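Local coordinates for hydrogenase expression/formation protein HypE (Desulfovibrio vulgaris subsp. vulgaris, PDB 2Z1U) that binds ATP and magnesium ions and probably takes part in the maturation of hydrogenases, at residues 73-78 against 112-117; 89-94 against 146-151; 195-200 against 268-273. One frame throughout, in Å; residues are numbered along the deposited sequence.

Contact 1: residues 73-78 against 112-117; sequences LAVHGT and ASMGKA
The apolar part of this contact centres on V75, whose two methyl groups split their work between M114 and A117 of the neighbouring helix. CG1 stands anti to the backbone N (chi1 174°) and meets the methyl of A117, V75 CG1 to A117 CB 3.7 Å. The other branch, V75 CG2, reaches the start of the M114 side chain, 3.8 Å from M114 CB, with the two side chains crossing at a slant. One turn of the M114 chain at chi3 (69°) carries its terminal methyl round to A74, where M114 CE lies 4.2 Å from A74 CB. Backbone joins in as well: V75 CG2 rests 3.6 Å from the carbonyl oxygen M114 O.

The one aromatic group comes in beside this patch. The H76 ring brings NE2 to 3.5 Å from A117 CB, at an oblique angle, and the same methyl touches both the imidazole and V75. The other ring nitrogen, ND1, is hydrogen-bonded to S198 of the loop that contact 3 describes.

The two helices, 70-83 and 104-121, run in roughly the same direction, at 31° in these segments, and their axes come within 8.8 Å. Both pack on the four-stranded sheet of the N-terminal, PurM-like domain: M114 touches C94 and F96 of strand 87-99 and I143 and T145 of strand 141-151, while A74 lies on Y58 and I143.

Across the segments the helices are joined by van der Waals contact between aliphatic groups, with the imidazole at the margin. The short side chain of A117 lets V75 and H76 pack against its helix, and the bond from H76 ND1 to S198 ties helix 70-83 to a loop of the C-terminal domain.

Contact 2: residues 89-94 against 146-151; sequences PRYLSC and TGIGEI
The R90 guanidinium turns its edge to the E150 carboxylate and one face to the Y91 ring, whose CE2 stands over the guanidinium centre, 4.2 Å above the plane. One face of the tyrosine ring carries R90 CB, offset toward the rim, whereas I148 CG2 lies at the ring's edge and packs on Y91 CB at 3.6 Å. The salt bridge R90 NH1 to E150 OE1, 3.1 Å, leaves near the guanidinium plane but meets the oxygen from above the carboxylate plane; the two planes are 46° apart. Bends at chi2 and chi3 fold the arginine chain back to this position, and the other carboxylate oxygen, E150 OE2, takes the backbone N-H of T48.

Strands 87-99 and 141-151 are antiparallel neighbours in the N-terminal domain's sheet, and a classic beta bulge interrupts their pairing: R90 and Y91 both face I148. I148 O accepts two N-H groups, from R90 N at 2.9 Å and from Y91 N at 3.2 Å. I148 N returns a bond to Y91 O.

Beyond the bulge L92 pairs with G147, its CD2 3.8 Å from G147 CA, and the L92 CA-H points at T146 O. S93 and T146 exchange two backbone bonds, and S93 OG rests 3.3 Å from T146 CB. T146 OG1 is hydrogen-bonded to T55 and to T146 of the second subunit, whose S93 also packs on T146; C94, at the far end, touches ATP.

Contact 3: residues 195-200 against 268-273; sequences CSDSAS and LANEGK
D197 holds its carboxyl carbon CG between its own backbone N and carbonyl carbon (chi1 55°), which aims the carboxylate at the loop 268-273, and K273 bends at chi2 and chi4 to bring its ammonium back to it. Two irregular loops of the C-terminal, AIR synthase-like domain meet here, the first containing an ST turn in which S198 N donates to S196 OG at 3.2 Å.

The two carboxylate oxygens of D197 divide their partners. D197 OD1 accepts E271 N at 2.9 Å on its syn side, 22° out of the carboxylate plane. D197 OD2 forms the salt bridge with K273 NZ, 2.7 Å, through its anti lone pair, and the aliphatic K273 CG lies alongside the same oxygen. This buried aspartate is thus met by a backbone N-H and a cation, which would probably stabilise its negative charge; the ammonium has a second acceptor in S173 O.

Main chain reinforces the junction. The G272 CA-H points at D197 O, and G272, with no side chain, lets its CA come to 3.2 Å from D197 O. S198 CA-H is directed at E271 O, to which A199 N adds a weak bond.

E271 turns its carboxylate away from D197; the side chain of E271 lies about 5 Å from bound ATP and about 4 Å from the side chain of T222, an ATP-binding residue. N270 is anchored through OD1 to G175 N and through ND2 to P221 O. A water donates to N270 OD1 at 2.7 Å and, weakly, to D197 OD2.

Along the chain, contacts 1 and 2 interleave: helix 70-83, strand 87-99, helix 104-121 and strand 141-151 supply the four segments in turn, all in the N-terminal domain. Their centres lie 12 Å apart and they touch, T78 packing on L92 and G147, so the helix pair lies on the sheet that contact 2 helps to build. Contact 3 follows in the C-terminal domain, centre to centre 12 Å from contact 1, whose helix 70-83 meets its loop, and 20 Å from contact 2. T146 in contact 2 meets the second subunit; E271 in contact 3 is near ATP. The ATP pocket includes D56, D81, D220, T222 and R223, from both domains, consistent with their join keeping its halves together.

Contact 1: residues 73-78 against 112-117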
# COMPACT_ATOMS: atom_id res chain seq x y z
N LEU A 73 -0.14 6.11 13.55
CA LEU A 73 0.38 4.75 13.31
C LEU A 73 0.76 4.52 11.84
O LEU A 73 1.84 3.99 11.54
CB LEU A 73 -0.66 3.71 13.76
CG LEU A 73 -0.49 2.92 15.07
CD1 LEU A 73 0.24 3.67 16.18
CD2 LEU A 73 -1.83 2.27 15.55
N ALA A 74 -0.13 4.94 10.94
CA ALA A 74 0.06 4.74 9.51
C ALA A 74 1.38 5.39 8.99
O ALA A 74 2.11 4.77 8.21
CB ALA A 74 -1.14 5.26 8.74
N VAL A 75 1.67 6.60 9.45
CA VAL A 75 2.95 7.25 9.10
C VAL A 75 4.17 6.69 9.87
O VAL A 75 5.13 6.21 9.25
CB VAL A 75 2.84 8.79 9.19
CG1 VAL A 75 4.19 9.45 8.98
CG2 VAL A 75 1.84 9.30 8.13
N HIS A 76 4.13 6.75 11.21
CA HIS A 76 5.27 6.31 12.04
C HIS A 76 5.70 4.87 11.77
O HIS A 76 6.89 4.58 11.63
CB HIS A 76 4.97 6.47 13.55
CG HIS A 76 4.73 7.89 13.97
ND1 HIS A 76 3.96 8.23 15.07
CD2 HIS A 76 5.14 9.06 13.43
CE1 HIS A 76 3.92 9.55 15.18
NE2 HIS A 76 4.62 10.07 14.19
N GLY A 77 4.73 3.97 11.70
CA GLY A 77 5.04 2.52 11.56
C GLY A 77 5.79 2.25 10.26
O GLY A 77 6.72 1.43 10.22
N THR A 78 5.39 2.94 9.20
CA THR A 78 5.96 2.71 7.87
C THR A 78 7.31 3.45 7.70
O THR A 78 8.27 2.89 7.14
CB THR A 78 4.93 3.02 6.77
OG1 THR A 78 3.93 1.99 6.80
CG2 THR A 78 5.56 3.05 5.40
N ALA A 112 -5.17 15.02 9.21
CA ALA A 112 -4.35 16.02 9.92
C ALA A 112 -3.17 15.38 10.69
O ALA A 112 -2.04 15.86 10.61
CB ALA A 112 -5.21 16.86 10.87
N SER A 113 -3.45 14.30 11.42
CA SER A 113 -2.41 13.53 12.08
C SER A 113 -1.33 13.01 11.13
O SER A 113 -0.15 13.09 11.45
CB SER A 113 -3.01 12.34 12.84
OG SER A 113 -3.60 12.76 14.05
N MET A 114 -1.74 12.46 9.98
CA MET A 114 -0.78 11.98 8.98
C MET A 114 0.12 13.08 8.44
O MET A 114 1.34 12.89 8.37
CB MET A 114 -1.47 11.23 7.84
CG MET A 114 -2.18 9.99 8.31
SD MET A 114 -3.04 9.06 7.04
CE MET A 114 -1.71 8.41 6.04
N GLY A 115 -0.48 14.22 8.07
CA GLY A 115 0.25 15.39 7.59
C GLY A 115 1.31 15.82 8.57
O GLY A 115 2.47 15.97 8.21
N LYS A 116 0.90 16.01 9.82
CA LYS A 116 1.79 16.39 10.92
C LYS A 116 2.93 15.39 11.16
O LYS A 116 4.10 15.78 11.35
CB LYS A 116 0.97 16.55 12.21
CG LYS A 116 1.68 17.35 13.31
CD LYS A 116 1.20 16.89 14.69
CE LYS A 116 1.90 17.65 15.82
NZ LYS A 116 1.65 16.96 17.10
N ALA A 117 2.59 14.10 11.16
CA ALA A 117 3.58 13.06 11.39
C ALA A 117 4.62 13.01 10.25
O ALA A 117 5.82 12.87 10.49
CB ALA A 117 2.89 11.68 11.57

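Contact 2: residues 89-94 against 146-151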
# COMPACT_ATOMS: atom_id res chain seq x y z
N PRO A 89 14.01 7.10 5.09
CA PRO A 89 12.71 7.18 4.42
C PRO A 89 12.52 8.56 3.81
O PRO A 89 12.93 9.56 4.40
CB PRO A 89 11.70 6.97 5.56
CG PRO A 89 12.50 6.39 6.69
CD PRO A 89 13.88 6.92 6.55
N ARG A 90 11.93 8.60 2.61
CA ARG A 90 11.76 9.83 1.88
C ARG A 90 10.30 10.07 1.54
O ARG A 90 9.79 11.20 1.70
CB ARG A 90 12.58 9.80 0.58
CG ARG A 90 14.09 9.70 0.79
CD ARG A 90 14.68 10.99 1.37
NE ARG A 90 14.20 12.19 0.69
CZ ARG A 90 14.63 12.61 -0.50
NH1 ARG A 90 15.55 11.92 -1.16
NH2 ARG A 90 14.14 13.73 -1.04
N TYR A 91 9.64 9.02 1.05
CA TYR A 91 8.32 9.15 0.40
C TYR A 91 7.37 8.05 0.78
O TYR A 91 7.75 6.89 0.79
CB TYR A 91 8.46 9.18 -1.13
CG TYR A 91 9.35 10.30 -1.64
CD1 TYR A 91 9.02 11.64 -1.40
CD2 TYR A 91 10.52 10.03 -2.36
CE1 TYR A 91 9.82 12.68 -1.86
CE2 TYR A 91 11.32 11.06 -2.83
CZ TYR A 91 10.97 12.39 -2.58
OH TYR A 91 11.77 13.41 -3.03
N LEU A 92 6.14 8.43 1.09
CA LEU A 92 5.09 7.47 1.43
C LEU A 92 3.95 7.54 0.41
O LEU A 92 3.70 8.59 -0.18
CB LEU A 92 4.53 7.79 2.82
CG LEU A 92 5.30 7.55 4.15
CD1 LEU A 92 4.55 6.64 5.11
CD2 LEU A 92 6.75 7.10 4.02
N SER A 93 3.27 6.42 0.21
CA SER A 93 1.94 6.42 -0.38
C SER A 93 0.92 6.08 0.71
O SER A 93 1.27 5.46 1.71
CB SER A 93 1.86 5.38 -1.50
OG SER A 93 2.05 4.07 -0.97
N CYS A 94 -0.34 6.45 0.50
CA CYS A 94 -1.41 6.08 1.42
C CYS A 94 -2.64 5.58 0.67
O CYS A 94 -3.09 6.20 -0.28
CB CYS A 94 -1.80 7.23 2.35
SG CYS A 94 -2.23 8.73 1.51
N THR A 146 2.82 2.75 2.20
CA THR A 146 4.04 2.12 1.69
C THR A 146 5.12 3.20 1.73
O THR A 146 4.88 4.36 1.37
CB THR A 146 3.81 1.59 0.26
OG1 THR A 146 2.71 0.66 0.30
CG2 THR A 146 5.04 0.88 -0.31
N GLY A 147 6.31 2.80 2.16
CA GLY A 147 7.40 3.73 2.31
C GLY A 147 8.54 3.35 1.39
O GLY A 147 8.82 2.16 1.16
N ILE A 148 9.21 4.38 0.90
CA ILE A 148 10.41 4.20 0.12
C ILE A 148 11.53 5.10 0.67
O ILE A 148 11.32 6.29 0.91
CB ILE A 148 10.14 4.43 -1.40
CG1 ILE A 148 11.31 3.94 -2.25
CG2 ILE A 148 9.81 5.89 -1.71
CD1 ILE A 148 11.11 2.50 -2.70
N GLY A 149 12.71 4.51 0.83
CA GLY A 149 13.85 5.23 1.35
C GLY A 149 15.17 4.84 0.72
O GLY A 149 15.28 3.81 0.06
N GLU A 150 16.18 5.66 0.96
CA GLU A 150 17.52 5.46 0.42
C GLU A 150 18.39 4.73 1.47
O GLU A 150 18.55 5.21 2.60
CB GLU A 150 18.12 6.82 0.03
CG GLU A 150 17.30 7.49 -1.09
CD GLU A 150 17.53 8.99 -1.22
OE1 GLU A 150 17.49 9.71 -0.19
OE2 GLU A 150 17.75 9.45 -2.37
N ILE A 151 18.94 3.57 1.11
CA ILE A 151 19.80 2.84 2.04
C ILE A 151 21.09 3.63 2.29
O ILE A 151 21.70 4.16 1.34
CB ILE A 151 20.04 1.37 1.63
CG1 ILE A 151 18.73 0.58 1.80
CG2 ILE A 151 21.13 0.72 2.50
CD1 ILE A 151 18.66 -0.72 1.05

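Contact 3: residues 195-200 against 268-273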
# COMPACT_ATOMS: atom_id res chain seq x y z
N CYS A 195 0.18 5.46 27.68
CA CYS A 195 -0.31 5.84 26.36
C CYS A 195 0.53 5.21 25.25
O CYS A 195 1.61 4.67 25.52
CB CYS A 195 -0.32 7.36 26.21
SG CYS A 195 1.29 8.09 26.45
N SER A 196 0.02 5.28 24.02
CA SER A 196 0.77 4.82 22.87
C SER A 196 2.09 5.56 22.76
O SER A 196 2.21 6.73 23.15
CB SER A 196 -0.03 5.01 21.59
OG SER A 196 0.68 4.52 20.46
N ASP A 197 3.08 4.87 22.22
CA ASP A 197 4.41 5.41 22.03
C ASP A 197 4.64 5.74 20.55
O ASP A 197 5.77 6.01 20.14
CB ASP A 197 5.46 4.40 22.52
CG ASP A 197 5.32 3.02 21.87
OD1 ASP A 197 4.32 2.72 21.17
OD2 ASP A 197 6.25 2.22 22.07
N SER A 198 3.57 5.70 19.77
CA SER A 198 3.64 5.95 18.32
C SER A 198 4.57 7.12 18.05
O SER A 198 4.30 8.26 18.44
CB SER A 198 2.25 6.20 17.75
OG SER A 198 2.29 6.32 16.33
N ALA A 199 5.70 6.82 17.41
CA ALA A 199 6.70 7.85 17.14
C ALA A 199 7.62 7.37 16.04
O ALA A 199 7.88 6.18 15.90
CB ALA A 199 7.54 8.18 18.42
N SER A 200 8.13 8.32 15.29
CA SER A 200 9.06 8.11 14.20
C SER A 200 10.49 7.94 14.70
O SER A 200 10.97 8.76 15.47
CB SER A 200 9.01 9.33 13.24
OG SER A 200 8.07 9.05 12.24
N LEU A 268 3.36 -7.70 23.94
CA LEU A 268 2.45 -6.64 23.49
C LEU A 268 3.12 -5.74 22.48
O LEU A 268 4.31 -5.41 22.62
CB LEU A 268 1.96 -5.80 24.67
CG LEU A 268 0.87 -6.39 25.57
CD1 LEU A 268 0.57 -5.42 26.70
CD2 LEU A 268 -0.40 -6.72 24.76
N ALA A 269 2.36 -5.34 21.46
CA ALA A 269 2.85 -4.55 20.37
C ALA A 269 3.33 -3.20 20.88
O ALA A 269 2.71 -2.59 21.75
CB ALA A 269 1.75 -4.36 19.31
N ASN A 270 4.46 -2.76 20.34
CA ASN A 270 4.97 -1.40 20.55
C ASN A 270 4.91 -0.68 19.23
O ASN A 270 4.92 -1.34 18.19
CB ASN A 270 6.42 -1.44 21.05
CG ASN A 270 6.58 -2.31 22.26
OD1 ASN A 270 6.32 -1.88 23.39
ND2 ASN A 270 6.99 -3.55 22.04
N GLU A 271 4.84 0.65 19.26
CA GLU A 271 4.73 1.44 18.02
C GLU A 271 5.70 2.63 17.95
O GLU A 271 5.62 3.47 17.05
CB GLU A 271 3.27 1.87 17.76
CG GLU A 271 2.30 0.71 17.43
CD GLU A 271 2.56 0.03 16.08
OE1 GLU A 271 1.98 -1.04 15.82
OE2 GLU A 271 3.36 0.53 15.28
N GLY A 272 6.64 2.69 18.89
CA GLY A 272 7.65 3.75 18.90
C GLY A 272 8.97 3.28 19.45
O GLY A 272 9.68 4.05 20.11
N LYS A 273 9.30 2.02 19.18
CA LYS A 273 10.46 1.34 19.82
C LYS A 273 11.24 0.55 18.77
O LYS A 273 10.67 0.11 17.77
CB LYS A 273 9.96 0.32 20.88
CG LYS A 273 9.20 0.94 22.03
CD LYS A 273 10.14 1.73 22.94
CE LYS A 273 9.43 2.90 23.59
NZ LYS A 273 8.05 2.51 24.05
O HOH W 1 4.69 0.31 23.45